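Local atomic coordinates of agarase (Pseudoalteromonas fuliginea, PDB entry 6XJ9), a protein that probably hydrolyses agarose, the gelling polysaccharide of red algae, as a family 50 glycoside hydrolase of a marine bacterium. Residues A[303-308]-A[428-433]; A[545-550]-A[565-570]. All blocks are in the same frame, centred on the assembly; numbering follows the deposited sequence.

Contact 1 (A[303-308]-A[428-433]); sequences TGIDII and WGFSSL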
ATOM      1  N   THR A 303       8.549 -21.338   0.690  1.00 17.19           N
ATOM      2  CA  THR A 303       7.966 -20.105   1.188  1.00 17.12           C
ATOM      3  C   THR A 303       6.725 -20.465   2.000  1.00 17.37           C
ATOM      4  O   THR A 303       6.095 -21.501   1.772  1.00 16.67           O
ATOM      5  CB  THR A 303       7.650 -19.112   0.059  1.00 16.76           C
ATOM      6  OG1 THR A 303       6.640 -19.695  -0.772  1.00 18.11           O
ATOM      7  CG2 THR A 303       8.866 -18.759  -0.771  1.00 16.40           C
ATOM      8  N   GLY A 304       6.403 -19.616   2.980  1.00 16.17           N
ATOM      9  CA  GLY A 304       5.309 -19.936   3.879  1.00 16.54           C
ATOM     10  C   GLY A 304       5.465 -19.214   5.211  1.00 16.35           C
ATOM     11  O   GLY A 304       6.310 -18.335   5.341  1.00 16.16           O
ATOM     12  N   ILE A 305       4.661 -19.643   6.188  1.00 16.14           N
ATOM     13  CA  ILE A 305       4.386 -18.898   7.398  1.00 16.00           C
ATOM     14  C   ILE A 305       4.440 -19.870   8.570  1.00 16.38           C
ATOM     15  O   ILE A 305       3.940 -20.997   8.482  1.00 16.74           O
ATOM     16  CB  ILE A 305       2.995 -18.233   7.265  1.00 16.47           C
ATOM     17  CG1 ILE A 305       2.970 -17.127   6.207  1.00 16.16           C
ATOM     18  CG2 ILE A 305       2.502 -17.731   8.604  1.00 16.87           C
ATOM     19  CD1 ILE A 305       1.576 -16.690   5.774  1.00 17.52           C
ATOM     20  N   ASP A 306       4.985 -19.399   9.694  1.00 16.98           N
ATOM     21  CA  ASP A 306       5.115 -20.234  10.875  1.00 17.18           C
ATOM     22  C   ASP A 306       3.895 -20.070  11.775  1.00 17.27           C
ATOM     23  O   ASP A 306       3.153 -19.098  11.656  1.00 16.82           O
ATOM     24  CB  ASP A 306       6.358 -19.868  11.684  1.00 17.25           C
ATOM     25  CG  ASP A 306       7.674 -19.920  10.923  1.00 17.69           C
ATOM     26  OD1 ASP A 306       7.923 -20.937  10.227  1.00 18.09           O
ATOM     27  OD2 ASP A 306       8.465 -18.954  11.064  1.00 16.40           O
ATOM     28  N   ILE A 307       3.730 -21.022  12.700  1.00 17.46           N
ATOM     29  CA  ILE A 307       2.704 -20.967  13.737  1.00 18.57           C
ATOM     30  C   ILE A 307       1.316 -21.011  13.083  1.00 19.05           C
ATOM     31  O   ILE A 307       0.469 -20.141  13.315  1.00 18.51           O
ATOM     32  CB  ILE A 307       2.904 -19.763  14.693  1.00 19.16           C
ATOM     33  CG1 ILE A 307       4.371 -19.600  15.103  1.00 18.04           C
ATOM     34  CG2 ILE A 307       2.002 -19.883  15.918  1.00 18.52           C
ATOM     35  CD1 ILE A 307       4.804 -20.526  16.217  1.00 18.58           C
ATOM     36  N   ILE A 308       1.095 -22.050  12.267  1.00 19.24           N
ATOM     37  CA  ILE A 308      -0.234 -22.354  11.750  1.00 19.62           C
ATOM     38  C   ILE A 308      -0.947 -23.213  12.788  1.00 19.44           C
ATOM     39  O   ILE A 308      -1.113 -24.420  12.597  1.00 18.83           O
ATOM     40  CB  ILE A 308      -0.185 -23.075  10.389  1.00 19.83           C
ATOM     41  CG1 ILE A 308       0.846 -22.476   9.428  1.00 20.03           C
ATOM     42  CG2 ILE A 308      -1.583 -23.138   9.766  1.00 18.55           C
ATOM     43  CD1 ILE A 308       0.543 -21.075   8.990  1.00 20.57           C
ATOM     44  N   TRP A 428      -2.148 -17.427  -2.158  1.00 21.57           N
ATOM     45  CA  TRP A 428      -1.088 -16.464  -1.921  1.00 22.28           C
ATOM     46  C   TRP A 428       0.215 -16.939  -2.556  1.00 22.43           C
ATOM     47  O   TRP A 428       1.183 -16.181  -2.596  1.00 22.47           O
ATOM     48  CB  TRP A 428      -0.919 -16.186  -0.421  1.00 22.18           C
ATOM     49  CG  TRP A 428      -2.166 -15.674   0.234  1.00 21.48           C
ATOM     50  CD1 TRP A 428      -3.256 -15.124  -0.381  1.00 21.21           C
ATOM     51  CD2 TRP A 428      -2.444 -15.642   1.643  1.00 22.02           C
ATOM     52  NE1 TRP A 428      -4.209 -14.800   0.544  1.00 20.57           N
ATOM     53  CE2 TRP A 428      -3.738 -15.095   1.794  1.00 20.97           C
ATOM     54  CE3 TRP A 428      -1.737 -16.032   2.788  1.00 21.90           C
ATOM     55  CZ2 TRP A 428      -4.319 -14.896   3.048  1.00 21.63           C
ATOM     56  CZ3 TRP A 428      -2.316 -15.847   4.023  1.00 21.15           C
ATOM     57  CH2 TRP A 428      -3.590 -15.290   4.149  1.00 21.81           C
ATOM     58  N   GLY A 429       0.226 -18.194  -3.034  1.00 22.17           N
ATOM     59  CA  GLY A 429       1.365 -18.732  -3.759  1.00 19.63           C
ATOM     60  C   GLY A 429       2.422 -19.388  -2.862  1.00 20.42           C
ATOM     61  O   GLY A 429       3.479 -19.793  -3.338  1.00 20.60           O
ATOM     62  N   PHE A 430       2.150 -19.513  -1.561  1.00 19.92           N
ATOM     63  CA  PHE A 430       3.160 -20.071  -0.674  1.00 19.89           C
ATOM     64  C   PHE A 430       3.348 -21.563  -0.968  1.00 18.82           C
ATOM     65  O   PHE A 430       2.378 -22.317  -1.102  1.00 18.03           O
ATOM     66  CB  PHE A 430       2.813 -19.809   0.795  1.00 20.06           C
ATOM     67  CG  PHE A 430       3.065 -18.407   1.292  1.00 21.16           C
ATOM     68  CD1 PHE A 430       4.342 -17.858   1.277  1.00 21.36           C
ATOM     69  CD2 PHE A 430       2.030 -17.632   1.794  1.00 21.20           C
ATOM     70  CE1 PHE A 430       4.580 -16.577   1.749  1.00 19.72           C
ATOM     71  CE2 PHE A 430       2.268 -16.344   2.253  1.00 22.55           C
ATOM     72  CZ  PHE A 430       3.544 -15.821   2.236  1.00 21.05           C
ATOM     73  N   SER A 431       4.617 -21.989  -0.992  1.00 17.00           N
ATOM     74  CA  SER A 431       4.976 -23.356  -1.336  1.00 17.18           C
ATOM     75  C   SER A 431       4.758 -24.332  -0.181  1.00 17.17           C
ATOM     76  O   SER A 431       4.792 -25.543  -0.416  1.00 16.30           O
ATOM     77  CB  SER A 431       6.393 -23.442  -1.810  1.00 16.67           C
ATOM     78  OG  SER A 431       7.278 -23.213  -0.722  1.00 17.16           O
ATOM     79  N   SER A 432       4.596 -23.813   1.049  1.00 16.90           N
ATOM     80  CA  SER A 432       4.612 -24.656   2.240  1.00 17.68           C
ATOM     81  C   SER A 432       3.826 -24.018   3.380  1.00 17.82           C
ATOM     82  O   SER A 432       3.549 -22.824   3.355  1.00 19.76           O
ATOM     83  CB  SER A 432       6.043 -24.945   2.671  1.00 17.22           C
ATOM     84  OG  SER A 432       6.675 -23.766   3.167  1.00 19.83           O
ATOM     85  N   LEU A 433       3.467 -24.845   4.370  1.00 18.36           N
ATOM     86  CA  LEU A 433       3.150 -24.400   5.723  1.00 17.49           C
ATOM     87  C   LEU A 433       4.451 -24.457   6.511  1.00 18.11           C
ATOM     88  O   LEU A 433       5.178 -25.441   6.419  1.00 16.36           O
ATOM     89  CB  LEU A 433       2.144 -25.371   6.365  1.00 17.25           C
ATOM     90  CG  LEU A 433       0.788 -25.545   5.676  1.00 17.72           C
ATOM     91  CD1 LEU A 433       0.009 -26.691   6.328  1.00 16.89           C
ATOM     92  CD2 LEU A 433      -0.033 -24.258   5.765  1.00 16.88           C
TER
HETATM   93  O   HOH W   1       2.420 -21.182   5.091  1.00 17.61           O

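Contact 2 (A[545-550]-A[565-570]); sequences LMKEKY and ASWAEF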
ATOM      1  N   LEU A 545      39.846 -35.566  24.817  1.00 29.62           N
ATOM      2  CA  LEU A 545      40.349 -34.876  23.636  1.00 26.67           C
ATOM      3  C   LEU A 545      41.637 -34.121  23.938  1.00 27.35           C
ATOM      4  O   LEU A 545      42.518 -34.032  23.078  1.00 27.54           O
ATOM      5  CB  LEU A 545      39.282 -33.913  23.094  1.00 26.34           C
ATOM      6  CG  LEU A 545      38.075 -34.586  22.445  1.00 26.88           C
ATOM      7  CD1 LEU A 545      36.947 -33.589  22.194  1.00 25.27           C
ATOM      8  CD2 LEU A 545      38.485 -35.273  21.152  1.00 26.65           C
ATOM      9  N   MET A 546      41.720 -33.531  25.136  1.00 27.53           N
ATOM     10  CA  MET A 546      42.895 -32.757  25.509  1.00 29.75           C
ATOM     11  C   MET A 546      44.082 -33.682  25.814  1.00 31.65           C
ATOM     12  O   MET A 546      45.222 -33.343  25.504  1.00 32.47           O
ATOM     13  CB  MET A 546      42.590 -31.844  26.701  1.00 29.74           C
ATOM     14  CG  MET A 546      41.662 -30.681  26.340  1.00 26.70           C
ATOM     15  SD  MET A 546      42.377 -29.612  25.052  1.00 26.78           S
ATOM     16  CE  MET A 546      41.597 -30.257  23.571  1.00 25.40           C
ATOM     17  N   LYS A 547      43.803 -34.843  26.423  1.00 33.27           N
ATOM     18  CA  LYS A 547      44.815 -35.857  26.705  1.00 37.21           C
ATOM     19  C   LYS A 547      45.301 -36.465  25.389  1.00 38.97           C
ATOM     20  O   LYS A 547      46.480 -36.782  25.244  1.00 41.58           O
ATOM     21  CB  LYS A 547      44.255 -36.977  27.590  1.00 33.31           C
ATOM     22  CG  LYS A 547      44.005 -36.615  29.048  1.00 33.19           C
ATOM     23  CD  LYS A 547      43.333 -37.730  29.820  1.00 31.72           C
ATOM     24  CE  LYS A 547      42.943 -37.316  31.220  1.00 30.44           C
ATOM     25  NZ  LYS A 547      41.929 -38.230  31.791  1.00 28.19           N
ATOM     26  N   GLU A 548      44.379 -36.628  24.437  1.00 40.39           N
ATOM     27  CA  GLU A 548      44.736 -37.127  23.121  1.00 41.95           C
ATOM     28  C   GLU A 548      45.679 -36.140  22.436  1.00 42.43           C
ATOM     29  O   GLU A 548      46.589 -36.560  21.729  1.00 45.65           O
ATOM     30  CB  GLU A 548      43.480 -37.377  22.284  1.00 42.94           C
ATOM     31  CG  GLU A 548      43.774 -37.879  20.882  1.00 44.02           C
ATOM     32  CD  GLU A 548      42.627 -37.732  19.895  1.00 46.32           C
ATOM     33  OE1 GLU A 548      41.810 -36.799  20.061  1.00 47.54           O
ATOM     34  OE2 GLU A 548      42.552 -38.544  18.959  1.00 46.04           O
ATOM     35  N   LYS A 549      45.467 -34.835  22.670  1.00 39.66           N
ATOM     36  CA  LYS A 549      46.231 -33.789  22.004  1.00 35.94           C
ATOM     37  C   LYS A 549      47.565 -33.543  22.709  1.00 36.33           C
ATOM     38  O   LYS A 549      48.560 -33.265  22.043  1.00 36.26           O
ATOM     39  CB  LYS A 549      45.423 -32.490  21.855  1.00 32.54           C
ATOM     40  CG  LYS A 549      46.231 -31.237  21.522  1.00 32.21           C
ATOM     41  CD  LYS A 549      45.442 -30.115  20.847  1.00 30.36           C
ATOM     42  CE  LYS A 549      46.235 -28.834  20.696  1.00 29.46           C
ATOM     43  NZ  LYS A 549      45.455 -27.760  20.030  1.00 28.34           N
ATOM     44  N   TYR A 550      47.579 -33.620  24.046  1.00 37.37           N
ATOM     45  CA  TYR A 550      48.708 -33.098  24.806  1.00 38.21           C
ATOM     46  C   TYR A 550      49.538 -34.192  25.470  1.00 42.14           C
ATOM     47  O   TYR A 550      50.648 -33.913  25.927  1.00 48.04           O
ATOM     48  CB  TYR A 550      48.258 -32.054  25.828  1.00 34.23           C
ATOM     49  CG  TYR A 550      47.886 -30.739  25.204  1.00 32.53           C
ATOM     50  CD1 TYR A 550      48.857 -29.911  24.660  1.00 31.64           C
ATOM     51  CD2 TYR A 550      46.560 -30.343  25.117  1.00 32.48           C
ATOM     52  CE1 TYR A 550      48.516 -28.707  24.064  1.00 31.93           C
ATOM     53  CE2 TYR A 550      46.206 -29.143  24.526  1.00 31.21           C
ATOM     54  CZ  TYR A 550      47.187 -28.323  24.001  1.00 31.45           C
ATOM     55  OH  TYR A 550      46.848 -27.138  23.420  1.00 32.86           O
ATOM     56  N   ALA A 565      48.391 -29.778  38.542  1.00 46.36           N
ATOM     57  CA  ALA A 565      49.318 -30.747  39.108  1.00 48.30           C
ATOM     58  C   ALA A 565      49.254 -32.064  38.336  1.00 48.07           C
ATOM     59  O   ALA A 565      50.268 -32.739  38.174  1.00 48.36           O
ATOM     60  CB  ALA A 565      49.014 -30.952  40.571  1.00 44.96           C
ATOM     61  N   SER A 566      48.055 -32.419  37.858  1.00 44.90           N
ATOM     62  CA  SER A 566      47.832 -33.729  37.268  1.00 49.22           C
ATOM     63  C   SER A 566      46.609 -33.705  36.353  1.00 50.63           C
ATOM     64  O   SER A 566      45.777 -32.802  36.433  1.00 50.14           O
ATOM     65  CB  SER A 566      47.670 -34.774  38.342  1.00 46.91           C
ATOM     66  OG  SER A 566      46.382 -34.684  38.930  1.00 47.24           O
ATOM     67  N   TRP A 567      46.508 -34.732  35.500  1.00 50.24           N
ATOM     68  CA  TRP A 567      45.320 -34.932  34.687  1.00 46.68           C
ATOM     69  C   TRP A 567      44.105 -35.114  35.591  1.00 45.88           C
ATOM     70  O   TRP A 567      43.023 -34.625  35.278  1.00 42.58           O
ATOM     71  CB  TRP A 567      45.509 -36.090  33.700  1.00 44.10           C
ATOM     72  CG  TRP A 567      46.222 -35.665  32.453  1.00 43.99           C
ATOM     73  CD1 TRP A 567      47.437 -36.099  32.007  1.00 44.36           C
ATOM     74  CD2 TRP A 567      45.774 -34.681  31.504  1.00 44.62           C
ATOM     75  NE1 TRP A 567      47.770 -35.465  30.841  1.00 44.41           N
ATOM     76  CE2 TRP A 567      46.766 -34.593  30.505  1.00 44.67           C
ATOM     77  CE3 TRP A 567      44.630 -33.877  31.395  1.00 42.73           C
ATOM     78  CZ2 TRP A 567      46.651 -33.724  29.419  1.00 45.59           C
ATOM     79  CZ3 TRP A 567      44.514 -33.026  30.318  1.00 45.34           C
ATOM     80  CH2 TRP A 567      45.513 -32.951  29.343  1.00 46.37           C
ATOM     81  N   ALA A 568      44.314 -35.781  36.734  1.00 44.89           N
ATOM     82  CA  ALA A 568      43.276 -35.950  37.738  1.00 43.23           C
ATOM     83  C   ALA A 568      42.750 -34.595  38.207  1.00 43.93           C
ATOM     84  O   ALA A 568      41.562 -34.473  38.505  1.00 47.78           O
ATOM     85  CB  ALA A 568      43.789 -36.769  38.895  1.00 43.70           C
ATOM     86  N   GLU A 569      43.636 -33.594  38.299  1.00 42.37           N
ATOM     87  CA  GLU A 569      43.215 -32.240  38.628  1.00 40.71           C
ATOM     88  C   GLU A 569      42.343 -31.711  37.487  1.00 40.50           C
ATOM     89  O   GLU A 569      41.248 -31.207  37.727  1.00 39.47           O
ATOM     90  CB  GLU A 569      44.405 -31.311  38.902  1.00 40.36           C
ATOM     91  CG  GLU A 569      44.015 -30.017  39.611  1.00 40.92           C
ATOM     92  CD  GLU A 569      45.091 -28.951  39.775  1.00 41.87           C
ATOM     93  OE1 GLU A 569      46.282 -29.311  39.881  1.00 42.24           O
ATOM     94  OE2 GLU A 569      44.736 -27.753  39.800  1.00 39.66           O
ATOM     95  N   PHE A 570      42.836 -31.866  36.249  1.00 41.58           N
ATOM     96  CA  PHE A 570      42.159 -31.356  35.067  1.00 38.88           C
ATOM     97  C   PHE A 570      40.744 -31.925  35.003  1.00 41.45           C
ATOM     98  O   PHE A 570      39.777 -31.184  34.814  1.00 41.10           O
ATOM     99  CB  PHE A 570      42.968 -31.645  33.801  1.00 36.61           C
ATOM    100  CG  PHE A 570      42.318 -31.149  32.533  1.00 34.85           C
ATOM    101  CD1 PHE A 570      42.711 -29.950  31.957  1.00 33.39           C
ATOM    102  CD2 PHE A 570      41.291 -31.867  31.933  1.00 33.69           C
ATOM    103  CE1 PHE A 570      42.098 -29.486  30.801  1.00 34.91           C
ATOM    104  CE2 PHE A 570      40.682 -31.404  30.775  1.00 33.33           C
ATOM    105  CZ  PHE A 570      41.085 -30.212  30.214  1.00 32.98           C
TER

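Contact 1 (A[303-308]-A[428-433])
Thr-303 and the Ser-431/Ser-432 pair exchange four hydrogen bonds, tying strand 299-305 of what is, as expected for a GH50 enzyme, a (beta/alpha)8 barrel to the loop after helix 413-428. Thr-303 N donates to Ser-431 OG at 2.7 Å, nearly straight at 168°, and Ser-431 N in turn donates to Thr-303 OG1 at 3.1 Å. The threonine hydroxyl sits between its backbone N and carbonyl carbon (chi1 65°), facing the serine amide, and also bonds Asn-755 of helix 745-763. Thr-303 O accepts Ser-432 OG at 2.7 Å from well above the carbonyl plane, 60° out of it, and a weak bond from Ser-432 N; the Ser-432 hydroxyl also hydrogen-bonds His-713. A water links Ile-305 N (2.9 Å) to Ser-432 O (2.6 Å). Here Gly-304 CA lies 3.4 Å from Ser-432 O, where a CB would collide with that oxygen; at Gly-304's backbone angles it would also hit the preceding carbonyl oxygen. Farther out, Phe-430 wedges in beside the strand. Ile-305 lays CG1 over one face of the Phe-430 ring, with CD1 3.6 Å from Phe-430 CE2, the side chains crossing at about a right angle. Leu-433 adds an apolar contact, its CD2 4.2 Å from Ile-308 CG1.

Contact 2 (A[545-550]-A[565-570])
Lys-547 lays its aliphatic chain over the indole of Trp-567, a CH-pi contact that joins the C-terminal part of helix 537-550 to the start of helix 567-572, with helix 553-560 between them in the chain. Lys-547 CG stands 3.5 Å from the centroid of the Trp-567 six-membered ring, only 9° off the normal. Extended beyond CG, the lysine runs past the tryptophan in the opposite direction, carrying CE to 3.8 Å from Trp-567 CB and its ammonium to a salt bridge with Asp-571.

Apolar contacts continue from the indole. Tyr-550 CB meets the indole at its edge, 4.3 Å from Trp-567 CZ2, while Met-546 CB lies 4.1 Å from Trp-567 CH2. Met-546 CG also approaches Phe-570 CZ at 3.9 Å. Phe-570 has CG anti to its backbone N (chi1 180°), which brings its ring to the edge of the indole, with Trp-567 CZ3 over one face of the phenyl ring near the rim.

Polar bonds stay to the sides. Ser-566 is the N-cap of helix 567-572, its OG accepting from Glu-569 N at 3.0 Å, and Trp-567 NE1 makes a weak bond to Thr-551 O. With an alanine at Trp-567, the methylenes of Lys-547 would probably lose the surface they lie on, and a gap would open between Met-546, Tyr-550 and Phe-570.

Since the two segments exchange no hydrogen bonds, their direct hold rests on dispersion and CH-pi attraction, while the ammonium of Lys-547, paired with Asp-571, probably adds little to the attraction over the ring.

How the contacts relate
The two contacts follow one another along the chain, contact 1 closing before contact 2 opens, and do not touch: their centres are 51 Å apart and their nearest atoms about 34 Å. Contact 1 is buried in what is probably the barrel domain, its centre about 17 Å from that of the chain. It sits where strand 299-305 ends, the end of a barrel strand at which enzymes of this fold place their active sites, and Asp-306 touches Glu-668. The centre of contact 2 lies about 41 Å from the chain centre, among the helices between strand 501-506 and helix 584-609. One contact relies on hydroxyl-to-backbone hydrogen bonds, the other on side-chain packing well away from strand 299-305.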